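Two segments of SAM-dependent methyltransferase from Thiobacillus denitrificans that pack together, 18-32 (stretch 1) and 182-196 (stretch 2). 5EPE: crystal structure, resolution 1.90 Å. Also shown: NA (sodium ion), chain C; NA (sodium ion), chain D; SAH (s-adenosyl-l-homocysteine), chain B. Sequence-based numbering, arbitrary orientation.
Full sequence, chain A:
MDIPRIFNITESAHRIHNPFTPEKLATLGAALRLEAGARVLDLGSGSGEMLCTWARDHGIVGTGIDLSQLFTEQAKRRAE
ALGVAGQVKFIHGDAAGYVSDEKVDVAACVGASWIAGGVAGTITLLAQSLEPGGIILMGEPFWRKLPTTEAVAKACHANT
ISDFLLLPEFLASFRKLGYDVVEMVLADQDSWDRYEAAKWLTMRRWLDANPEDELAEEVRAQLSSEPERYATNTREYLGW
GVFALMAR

Stretch 1 (18-32) NPFTPEKLATLGAAL
Stretch 2 (182-196) VEMVLADQDSWDRYE

How does the strand of stretch 2 meet the helix of stretch 1? Strand 182-186 runs nearly antiparallel to helix 22-31, at 173°, with the axes 8.6 Å apart at closest. E183 points toward A31, whose CB lies 3.6 Å from E183 OE1; water 1 donates to both A31 O (2.7 Å) and E183 OE1 (2.6 Å), bridging strand and helix. Extended backbone turns the CB of M184, a selenomethionine, away and that of V185 toward the helix. V185 (chi1 t) sets CG2 3.9 Å from L28 CD1 (L28 t, p) and CG1 3.6 Å from F20 CZ.

What holds the end of the strand? The F20 ring (chi1 -113°, chi2 29°) presents its edge to the backbone, CZ 3.3 Å from V185 O. K24, with rotamer m, t, t, m (trans in the middle, bent at chi4), reaches past it, and K24 NZ donates to L186 O at 2.9 Å. K24 NZ is also 4.2 Å from D188 OD1, too far for a salt bridge.

How does the second helix begin? D188 (phi/psi -119/180, chi1 p) is the N-cap of helix 189-196: its OD1 accepts from S191 N at 2.8 Å. Likewise T21 (chi1 p) caps helix 22-31, OG1 accepting from K24 N at 3.0 Å. D188 OD2 also binds both sodium ions, 2.7 Å from NA of chain C and 2.6 Å from NA of chain D.

What does this helix pack against? Its first turn meets the loop at P19 and F20, with CA atoms 4.4 Å apart for P19-W192 and 5.0 Å for F20-S191. S191 (chi1 p) points toward stretch 1, placing OG 2.8 Å from P19 O. P19 lies over a face of W192 (chi1 -92°, chi2 108°), its CG 3.7 Å from the six-membered ring centroid. Y195 (chi1 t, chi2 61°) follows one turn after S191, its CB 3.6 Å from P19 CA and one ring face covered by N18 CA.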

ATOM      1  N   ASN A  18       3.408 -17.616 -33.748  1.00 19.05           N
ATOM      2  CA  ASN A  18       3.452 -17.639 -32.327  1.00 19.41           C
ATOM      3  C   ASN A  18       4.486 -16.601 -31.922  1.00 18.90           C
ATOM      4  O   ASN A  18       5.298 -16.189 -32.735  1.00 18.04           O
ATOM      5  CB  ASN A  18       3.896 -19.030 -31.815  1.00 19.86           C
ATOM      6  CG  ASN A  18       2.719 -19.937 -31.508  1.00 21.53           C
ATOM      7  OD1 ASN A  18       1.787 -19.550 -30.794  1.00 22.68           O
ATOM      8  ND2 ASN A  18       2.776 -21.150 -31.992  1.00 22.17           N
ATOM      9  N   PRO A  19       4.502 -16.225 -30.646  1.00 19.48           N
ATOM     10  CA  PRO A  19       5.495 -15.203 -30.167  1.00 19.84           C
ATOM     11  C   PRO A  19       6.917 -15.747 -29.943  1.00 20.59           C
ATOM     12  O   PRO A  19       7.466 -15.728 -28.846  1.00 21.70           O
ATOM     13  CB  PRO A  19       4.844 -14.691 -28.887  1.00 20.48           C
ATOM     14  CG  PRO A  19       4.008 -15.852 -28.382  1.00 19.82           C
ATOM     15  CD  PRO A  19       3.503 -16.551 -29.604  1.00 19.90           C
ATOM     16  N   PHE A  20       7.523 -16.247 -31.006  1.00 20.21           N
ATOM     17  CA  PHE A  20       8.850 -16.768 -31.000  1.00 21.59           C
ATOM     18  C   PHE A  20       9.566 -16.147 -32.200  1.00 22.91           C
ATOM     19  O   PHE A  20       8.990 -15.967 -33.232  1.00 22.85           O
ATOM     20  CB  PHE A  20       8.857 -18.277 -31.231  1.00 22.28           C
ATOM     21  CG  PHE A  20       9.318 -19.105 -30.057  1.00 20.80           C
ATOM     22  CD1 PHE A  20       9.151 -18.678 -28.744  1.00 20.58           C
ATOM     23  CD2 PHE A  20       9.863 -20.341 -30.292  1.00 21.20           C
ATOM     24  CE1 PHE A  20       9.560 -19.454 -27.702  1.00 20.27           C
ATOM     25  CE2 PHE A  20      10.313 -21.112 -29.241  1.00 21.45           C
ATOM     26  CZ  PHE A  20      10.146 -20.650 -27.948  1.00 20.44           C
ATOM     27  N   THR A  21      10.792 -15.729 -32.002  1.00 24.73           N
ATOM     28  CA  THR A  21      11.636 -15.309 -33.094  1.00 25.73           C
ATOM     29  C   THR A  21      12.308 -16.494 -33.774  1.00 25.74           C
ATOM     30  O   THR A  21      12.312 -17.593 -33.236  1.00 25.61           O
ATOM     31  CB  THR A  21      12.741 -14.406 -32.562  1.00 26.97           C
ATOM     32  OG1 THR A  21      13.495 -15.065 -31.525  1.00 25.23           O
ATOM     33  CG2 THR A  21      12.166 -13.107 -32.052  1.00 28.21           C
ATOM     34  N   PRO A  22      12.940 -16.275 -34.958  1.00 26.80           N
ATOM     35  CA  PRO A  22      13.824 -17.309 -35.488  1.00 26.76           C
ATOM     36  C   PRO A  22      14.920 -17.720 -34.506  1.00 26.34           C
ATOM     37  O   PRO A  22      15.294 -18.909 -34.432  1.00 25.23           O
ATOM     38  CB  PRO A  22      14.445 -16.646 -36.731  1.00 29.24           C
ATOM     39  CG  PRO A  22      13.430 -15.700 -37.165  1.00 29.44           C
ATOM     40  CD  PRO A  22      12.752 -15.170 -35.930  1.00 28.20           C
ATOM     41  N   GLU A  23      15.429 -16.761 -33.730  1.00 26.15           N
ATOM     42  CA  GLU A  23      16.520 -17.067 -32.822  1.00 26.51           C
ATOM     43  C   GLU A  23      16.007 -17.977 -31.697  1.00 23.12           C
ATOM     44  O   GLU A  23      16.655 -18.932 -31.301  1.00 21.88           O
ATOM     45  CB  GLU A  23      17.126 -15.774 -32.280  1.00 29.76           C
ATOM     46  CG  GLU A  23      17.761 -14.821 -33.345  1.00 34.91           C
ATOM     47  CD  GLU A  23      16.801 -14.045 -34.336  1.00 38.14           C
ATOM     48  OE1 GLU A  23      15.569 -13.950 -34.208  1.00 36.97           O
ATOM     49  OE2 GLU A  23      17.309 -13.476 -35.329  1.00 48.37           O
ATOM     50  N   LYS A  24      14.802 -17.716 -31.203  1.00 21.26           N
ATOM     51  CA  LYS A  24      14.193 -18.614 -30.208  1.00 20.90           C
ATOM     52  C   LYS A  24      13.907 -20.007 -30.711  1.00 20.74           C
ATOM     53  O   LYS A  24      14.136 -20.999 -30.019  1.00 19.50           O
ATOM     54  CB  LYS A  24      12.951 -18.008 -29.631  1.00 21.49           C
ATOM     55  CG  LYS A  24      13.367 -16.953 -28.628  1.00 23.55           C
ATOM     56  CD  LYS A  24      12.264 -16.279 -27.927  1.00 24.01           C
ATOM     57  CE  LYS A  24      12.783 -15.106 -27.081  1.00 24.04           C
ATOM     58  NZ  LYS A  24      13.400 -15.610 -25.860  1.00 23.19           N
ATOM     59  N   LEU A  25      13.388 -20.095 -31.918  1.00 21.62           N
ATOM     60  CA  LEU A  25      13.163 -21.374 -32.534  1.00 22.91           C
ATOM     61  C   LEU A  25      14.467 -22.198 -32.708  1.00 23.19           C
ATOM     62  O   LEU A  25      14.462 -23.412 -32.476  1.00 24.14           O
ATOM     63  CB  LEU A  25      12.488 -21.145 -33.885  1.00 24.89           C
ATOM     64  CG  LEU A  25      11.747 -22.307 -34.486  1.00 27.27           C
ATOM     65  CD1 LEU A  25      10.649 -22.947 -33.596  1.00 26.37           C
ATOM     66  CD2 LEU A  25      11.180 -21.856 -35.858  1.00 28.45           C
ATOM     67  N   ALA A  26      15.573 -21.547 -33.084  1.00 22.97           N
ATOM     68  CA  ALA A  26      16.847 -22.234 -33.208  1.00 23.80           C
ATOM     69  C   ALA A  26      17.376 -22.621 -31.812  1.00 23.22           C
ATOM     70  O   ALA A  26      17.957 -23.665 -31.630  1.00 23.55           O
ATOM     71  CB  ALA A  26      17.865 -21.377 -33.945  1.00 25.31           C
ATOM     72  N   THR A  27      17.197 -21.758 -30.826  1.00 22.32           N
ATOM     73  CA  THR A  27      17.609 -22.083 -29.465  1.00 22.05           C
ATOM     74  C   THR A  27      16.911 -23.347 -28.992  1.00 21.28           C
ATOM     75  O   THR A  27      17.525 -24.218 -28.332  1.00 20.59           O
ATOM     76  CB  THR A  27      17.309 -20.877 -28.550  1.00 21.98           C
ATOM     77  OG1 THR A  27      18.174 -19.829 -29.002  1.00 22.78           O
ATOM     78  CG2 THR A  27      17.534 -21.185 -27.087  1.00 22.02           C
ATOM     79  N   LEU A  28      15.614 -23.434 -29.311  1.00 20.57           N
ATOM     80  CA  LEU A  28      14.826 -24.564 -28.907  1.00 20.15           C
ATOM     81  C   LEU A  28      15.366 -25.847 -29.575  1.00 21.07           C
ATOM     82  O   LEU A  28      15.493 -26.861 -28.893  1.00 20.42           O
ATOM     83  CB  LEU A  28      13.345 -24.377 -29.214  1.00 19.82           C
ATOM     84  CG  LEU A  28      12.417 -25.563 -28.912  1.00 20.04           C
ATOM     85  CD1 LEU A  28      12.373 -25.943 -27.441  1.00 20.94           C
ATOM     86  CD2 LEU A  28      11.039 -25.229 -29.429  1.00 20.28           C
ATOM     87  N   GLY A  29      15.615 -25.798 -30.879  1.00 22.06           N
ATOM     88  CA  GLY A  29      16.202 -26.968 -31.591  1.00 24.04           C
ATOM     89  C   GLY A  29      17.463 -27.491 -30.937  1.00 25.57           C
ATOM     90  O   GLY A  29      17.626 -28.683 -30.719  1.00 27.01           O
ATOM     91  N   ALA A  30      18.362 -26.581 -30.573  1.00 26.39           N
ATOM     92  CA  ALA A  30      19.629 -26.964 -29.918  1.00 27.85           C
ATOM     93  C   ALA A  30      19.423 -27.410 -28.488  1.00 26.92           C
ATOM     94  O   ALA A  30      20.092 -28.329 -28.028  1.00 28.51           O
ATOM     95  CB  ALA A  30      20.616 -25.802 -29.947  1.00 28.61           C
ATOM     96  N   ALA A  31      18.478 -26.806 -27.793  1.00 24.25           N
ATOM     97  CA  ALA A  31      18.192 -27.207 -26.436  1.00 23.68           C
ATOM     98  C   ALA A  31      17.706 -28.642 -26.357  1.00 23.64           C
ATOM     99  O   ALA A  31      17.941 -29.329 -25.351  1.00 24.36           O
ATOM    100  CB  ALA A  31      17.174 -26.277 -25.820  1.00 23.05           C
ATOM    101  N   LEU A  32      17.038 -29.110 -27.402  1.00 22.74           N
ATOM    102  CA  LEU A  32      16.486 -30.455 -27.410  1.00 24.39           C
ATOM    103  C   LEU A  32      17.552 -31.474 -27.783  1.00 25.92           C
ATOM    104  O   LEU A  32      17.269 -32.658 -27.709  1.00 26.32           O
ATOM    105  CB  LEU A  32      15.290 -30.557 -28.372  1.00 24.09           C
ATOM    106  CG  LEU A  32      14.091 -29.697 -27.988  1.00 23.55           C
ATOM    107  CD1 LEU A  32      13.015 -29.868 -29.025  1.00 24.09           C
ATOM    108  CD2 LEU A  32      13.529 -30.095 -26.656  1.00 24.15           C
ATOM    109  N   VAL A 182      11.696 -31.014 -18.785  1.00 19.65           N
ATOM    110  CA  VAL A 182      13.127 -31.215 -19.012  1.00 20.36           C
ATOM    111  C   VAL A 182      13.837 -30.112 -19.755  1.00 20.42           C
ATOM    112  O   VAL A 182      15.059 -30.164 -19.880  1.00 20.37           O
ATOM    113  CB  VAL A 182      13.404 -32.574 -19.698  1.00 21.39           C
ATOM    114  CG1 VAL A 182      12.958 -33.694 -18.782  1.00 22.40           C
ATOM    115  CG2 VAL A 182      12.732 -32.657 -21.057  1.00 21.28           C
ATOM    116  N   GLU A 183      13.073 -29.184 -20.335  1.00 19.57           N
ATOM    117  CA  GLU A 183      13.629 -28.017 -20.991  1.00 19.42           C
ATOM    118  C   GLU A 183      12.515 -27.021 -21.216  1.00 18.60           C
ATOM    119  O   GLU A 183      11.341 -27.373 -21.216  1.00 17.21           O
ATOM    120  CB  GLU A 183      14.355 -28.366 -22.295  1.00 20.36           C
ATOM    121  CG  GLU A 183      15.902 -28.284 -22.202  1.00 21.14           C
ATOM    122  CD  GLU A 183      16.470 -26.855 -22.180  1.00 22.21           C
ATOM    123  OE1 GLU A 183      17.716 -26.655 -22.293  1.00 22.65           O
ATOM    124  OE2 GLU A 183      15.658 -25.888 -22.109  1.00 21.88           O
HETATM  125  N   MSE A 184      12.913 -25.777 -21.466  1.00 18.46           N
HETATM  126  CA  MSE A 184      11.943 -24.754 -21.856  1.00 18.68           C
HETATM  127  C   MSE A 184      12.617 -23.582 -22.483  1.00 17.95           C
HETATM  128  O   MSE A 184      13.747 -23.207 -22.087  1.00 16.85           O
HETATM  129  CB  MSE A 184      10.990 -24.264 -20.731  1.00 19.68           C
HETATM  130  CG  MSE A 184      11.777 -23.591 -19.668  1.00 20.59           C
HETATM  131 SE   MSE A 184      10.671 -23.005 -18.096  1.00 21.03          SE
HETATM  132  CE  MSE A 184      11.960 -21.759 -17.336  1.00 22.21           C
ATOM    133  N   VAL A 185      11.902 -22.991 -23.449  1.00 17.11           N
ATOM    134  CA  VAL A 185      12.347 -21.758 -24.112  1.00 16.89           C
ATOM    135  C   VAL A 185      11.116 -20.848 -24.117  1.00 16.27           C
ATOM    136  O   VAL A 185      10.081 -21.187 -24.667  1.00 16.09           O
ATOM    137  CB  VAL A 185      12.871 -22.001 -25.560  1.00 17.93           C
ATOM    138  CG1 VAL A 185      13.294 -20.700 -26.264  1.00 18.56           C
ATOM    139  CG2 VAL A 185      14.082 -22.943 -25.531  1.00 18.73           C
ATOM    140  N   LEU A 186      11.247 -19.692 -23.482  1.00 15.53           N
ATOM    141  CA  LEU A 186      10.136 -18.802 -23.304  1.00 15.42           C
ATOM    142  C   LEU A 186      10.202 -17.602 -24.226  1.00 15.32           C
ATOM    143  O   LEU A 186      11.288 -17.137 -24.543  1.00 14.88           O
ATOM    144  CB  LEU A 186      10.086 -18.358 -21.815  1.00 15.97           C
ATOM    145  CG  LEU A 186      10.025 -19.492 -20.766  1.00 17.29           C
ATOM    146  CD1 LEU A 186       9.703 -18.912 -19.381  1.00 17.67           C
ATOM    147  CD2 LEU A 186       9.104 -20.589 -21.072  1.00 17.54           C
ATOM    148  N   ALA A 187       9.034 -17.095 -24.642  1.00 15.02           N
ATOM    149  CA  ALA A 187       8.980 -15.788 -25.274  1.00 15.99           C
ATOM    150  C   ALA A 187       9.476 -14.724 -24.321  1.00 15.79           C
ATOM    151  O   ALA A 187       9.414 -14.869 -23.114  1.00 16.18           O
ATOM    152  CB  ALA A 187       7.556 -15.454 -25.706  1.00 16.32           C
ATOM    153  N   ASP A 188       9.987 -13.646 -24.887  1.00 16.83           N
ATOM    154  CA  ASP A 188      10.192 -12.405 -24.167  1.00 17.07           C
ATOM    155  C   ASP A 188       9.349 -11.345 -24.860  1.00 16.65           C
ATOM    156  O   ASP A 188       8.665 -11.655 -25.849  1.00 15.98           O
ATOM    157  CB  ASP A 188      11.635 -12.040 -24.106  1.00 18.74           C
ATOM    158  CG  ASP A 188      12.264 -11.743 -25.477  1.00 22.33           C
ATOM    159  OD1 ASP A 188      11.688 -11.834 -26.580  1.00 23.26           O
ATOM    160  OD2 ASP A 188      13.496 -11.518 -25.438  1.00 27.47           O
ATOM    161  N   GLN A 189       9.386 -10.120 -24.355  1.00 16.00           N
ATOM    162  CA  GLN A 189       8.552  -9.085 -24.952  1.00 16.51           C
ATOM    163  C   GLN A 189       8.892  -8.801 -26.413  1.00 16.82           C
ATOM    164  O   GLN A 189       7.970  -8.539 -27.195  1.00 16.31           O
ATOM    165  CB  GLN A 189       8.552  -7.831 -24.130  1.00 17.16           C
ATOM    166  CG  GLN A 189       7.901  -8.057 -22.777  1.00 17.73           C
ATOM    167  CD  GLN A 189       8.070  -6.869 -21.839  1.00 19.72           C
ATOM    168  OE1 GLN A 189       9.184  -6.295 -21.689  1.00 19.71           O
ATOM    169  NE2 GLN A 189       6.952  -6.405 -21.272  1.00 19.94           N
ATOM    170  N   ASP A 190      10.168  -8.906 -26.787  1.00 16.59           N
ATOM    171  CA  ASP A 190      10.594  -8.725 -28.158  1.00 18.45           C
ATOM    172  C   ASP A 190      10.047  -9.758 -29.105  1.00 17.96           C
ATOM    173  O   ASP A 190       9.678  -9.451 -30.230  1.00 17.97           O
ATOM    174  CB  ASP A 190      12.105  -8.646 -28.266  1.00 20.42           C
ATOM    175  CG  ASP A 190      12.665  -7.367 -27.589  1.00 23.55           C
ATOM    176  OD1 ASP A 190      12.088  -6.235 -27.640  1.00 25.34           O
ATOM    177  OD2 ASP A 190      13.742  -7.505 -26.962  1.00 26.68           O
ATOM    178  N   SER A 191       9.914 -11.001 -28.639  1.00 17.84           N
ATOM    179  CA  SER A 191       9.348 -12.027 -29.483  1.00 18.38           C
ATOM    180  C   SER A 191       7.844 -11.884 -29.628  1.00 18.10           C
ATOM    181  O   SER A 191       7.312 -12.133 -30.717  1.00 18.27           O
ATOM    182  CB  SER A 191       9.871 -13.435 -29.095  1.00 19.16           C
ATOM    183  OG  SER A 191       9.379 -13.848 -27.925  1.00 20.61           O
ATOM    184  N   TRP A 192       7.167 -11.431 -28.589  1.00 17.07           N
ATOM    185  CA  TRP A 192       5.778 -11.065 -28.698  1.00 16.91           C
ATOM    186  C   TRP A 192       5.585  -9.926 -29.714  1.00 16.89           C
ATOM    187  O   TRP A 192       4.638  -9.958 -30.493  1.00 16.71           O
ATOM    188  CB  TRP A 192       5.202 -10.627 -27.345  1.00 17.49           C
ATOM    189  CG  TRP A 192       4.552 -11.720 -26.527  1.00 17.52           C
ATOM    190  CD1 TRP A 192       5.025 -12.294 -25.402  1.00 17.37           C
ATOM    191  CD2 TRP A 192       3.300 -12.334 -26.794  1.00 18.06           C
ATOM    192  NE1 TRP A 192       4.166 -13.262 -24.949  1.00 17.57           N
ATOM    193  CE2 TRP A 192       3.085 -13.297 -25.790  1.00 18.08           C
ATOM    194  CE3 TRP A 192       2.341 -12.171 -27.796  1.00 19.07           C
ATOM    195  CZ2 TRP A 192       1.936 -14.056 -25.741  1.00 19.22           C
ATOM    196  CZ3 TRP A 192       1.215 -12.937 -27.751  1.00 20.29           C
ATOM    197  CH2 TRP A 192       1.037 -13.897 -26.755  1.00 19.92           C
ATOM    198  N   ASP A 193       6.468  -8.941 -29.680  1.00 16.78           N
ATOM    199  CA  ASP A 193       6.396  -7.815 -30.641  1.00 17.94           C
ATOM    200  C   ASP A 193       6.457  -8.315 -32.059  1.00 18.70           C
ATOM    201  O   ASP A 193       5.694  -7.843 -32.914  1.00 19.20           O
ATOM    202  CB  ASP A 193       7.536  -6.807 -30.443  1.00 17.20           C
ATOM    203  CG  ASP A 193       7.409  -5.977 -29.199  1.00 17.08           C
ATOM    204  OD1 ASP A 193       6.369  -5.985 -28.490  1.00 17.71           O
ATOM    205  OD2 ASP A 193       8.433  -5.359 -28.779  1.00 17.14           O
ATOM    206  N   ARG A 194       7.374  -9.278 -32.320  1.00 20.04           N
ATOM    207  CA  ARG A 194       7.495  -9.872 -33.669  1.00 21.24           C
ATOM    208  C   ARG A 194       6.228 -10.519 -34.165  1.00 21.27           C
ATOM    209  O   ARG A 194       5.839 -10.296 -35.334  1.00 22.60           O
ATOM    210  CB  ARG A 194       8.633 -10.908 -33.823  1.00 22.59           C
ATOM    211  CG  ARG A 194      10.052 -10.400 -33.602  1.00 23.62           C
ATOM    212  CD  ARG A 194      10.556  -9.488 -34.705  1.00 24.00           C
ATOM    213  NE  ARG A 194      10.007  -8.151 -34.441  1.00 23.39           N
ATOM    214  CZ  ARG A 194       9.192  -7.451 -35.241  1.00 24.00           C
ATOM    215  NH1 ARG A 194       8.724  -6.276 -34.792  1.00 22.47           N
ATOM    216  NH2 ARG A 194       8.783  -7.916 -36.434  1.00 24.07           N
ATOM    217  N   TYR A 195       5.596 -11.312 -33.314  1.00 20.04           N
ATOM    218  CA  TYR A 195       4.356 -11.953 -33.640  1.00 20.77           C
ATOM    219  C   TYR A 195       3.179 -10.946 -33.879  1.00 20.68           C
ATOM    220  O   TYR A 195       2.469 -11.048 -34.900  1.00 21.08           O
ATOM    221  CB  TYR A 195       3.994 -12.982 -32.557  1.00 20.96           C
ATOM    222  CG  TYR A 195       2.651 -13.580 -32.735  1.00 22.54           C
ATOM    223  CD1 TYR A 195       2.362 -14.307 -33.890  1.00 23.24           C
ATOM    224  CD2 TYR A 195       1.656 -13.371 -31.803  1.00 23.35           C
ATOM    225  CE1 TYR A 195       1.139 -14.839 -34.096  1.00 24.40           C
ATOM    226  CE2 TYR A 195       0.415 -13.879 -31.999  1.00 24.68           C
ATOM    227  CZ  TYR A 195       0.173 -14.606 -33.154  1.00 25.74           C
ATOM    228  OH  TYR A 195      -1.062 -15.091 -33.382  1.00 27.68           O
ATOM    229  N   GLU A 196       2.986  -9.988 -32.968  1.00 19.32           N
ATOM    230  CA  GLU A 196       1.868  -9.079 -33.020  1.00 20.37           C
ATOM    231  C   GLU A 196       2.066  -7.956 -34.013  1.00 19.71           C
ATOM    232  O   GLU A 196       1.186  -7.699 -34.847  1.00 19.89           O
ATOM    233  CB  GLU A 196       1.537  -8.524 -31.630  1.00 21.74           C
ATOM    234  CG  GLU A 196       1.035  -9.621 -30.686  1.00 23.63           C
ATOM    235  CD  GLU A 196      -0.347 -10.201 -31.027  1.00 26.64           C
ATOM    236  OE1 GLU A 196      -1.018  -9.773 -32.007  1.00 27.59           O
ATOM    237  OE2 GLU A 196      -0.758 -11.118 -30.275  1.00 29.83           O
TER
HETATM  238 NA    NA C 302      14.657  -9.115 -25.288  1.00 36.19          NA
HETATM  239 NA    NA D 302      15.412 -11.844 -23.655  1.00 36.19          NA
HETATM  240  N   SAH B 301       2.917 -24.391 -34.585  1.00 27.69           N
HETATM  241  CA  SAH B 301       2.782 -23.324 -35.647  1.00 27.50           C
HETATM  242  CB  SAH B 301       1.347 -22.840 -35.732  1.00 27.52           C
HETATM  243  CG  SAH B 301       0.720 -22.228 -34.466  1.00 26.82           C
HETATM  244  SD  SAH B 301      -0.790 -21.351 -34.784  1.00 26.97           S
HETATM  245  C   SAH B 301       3.716 -22.155 -35.428  1.00 29.82           C
HETATM  246  O   SAH B 301       4.181 -21.945 -34.291  1.00 30.71           O
HETATM  247  OXT SAH B 301       4.030 -21.387 -36.362  1.00 25.42           O
HETATM  248  C5' SAH B 301      -2.120 -22.580 -34.638  1.00 29.06           C
HETATM  249  C4' SAH B 301      -2.160 -23.480 -35.876  1.00 29.51           C
HETATM  250  O4' SAH B 301      -3.099 -24.545 -35.673  1.00 30.11           O
HETATM  251  C3' SAH B 301      -2.574 -22.761 -37.173  1.00 29.71           C
HETATM  252  O3' SAH B 301      -1.540 -22.979 -38.151  1.00 27.86           O
HETATM  253  C2' SAH B 301      -3.887 -23.422 -37.601  1.00 29.49           C
HETATM  254  O2' SAH B 301      -3.986 -23.596 -39.007  1.00 29.92           O
HETATM  255  C1' SAH B 301      -3.753 -24.768 -36.944  1.00 28.17           C
HETATM  256  N9  SAH B 301      -4.958 -25.554 -36.635  1.00 27.24           N
HETATM  257  C8  SAH B 301      -6.106 -25.107 -36.040  1.00 28.21           C
HETATM  258  N7  SAH B 301      -6.948 -26.096 -35.842  1.00 28.61           N
HETATM  259  C5  SAH B 301      -6.297 -27.233 -36.334  1.00 27.38           C
HETATM  260  C6  SAH B 301      -6.673 -28.599 -36.432  1.00 27.23           C
HETATM  261  N6  SAH B 301      -7.873 -29.023 -35.975  1.00 27.72           N
HETATM  262  N1  SAH B 301      -5.802 -29.495 -36.961  1.00 26.62           N
HETATM  263  C2  SAH B 301      -4.607 -29.042 -37.412  1.00 26.14           C
HETATM  264  N3  SAH B 301      -4.166 -27.768 -37.388  1.00 26.15           N
HETATM  265  C4  SAH B 301      -5.066 -26.900 -36.819  1.00 26.60           C
HETATM  266  O   HOH W   1      19.363 -28.487 -23.230  1.00 19.86           O
HETATM  267  O   HOH W   2      14.781 -12.310 -21.496  1.00 27.13           O
HETATM  268  O   HOH W   3      15.050  -9.579 -22.973  0.50 46.59           O
HETATM  269  O   HOH W   4      16.787 -13.327 -25.261  1.00 48.97           O
HETATM  270  O   HOH W   5      16.550 -10.535 -25.264  0.33 35.92           O
HETATM  271  O   HOH W   6      15.329  -9.813 -27.681  1.00 48.97           O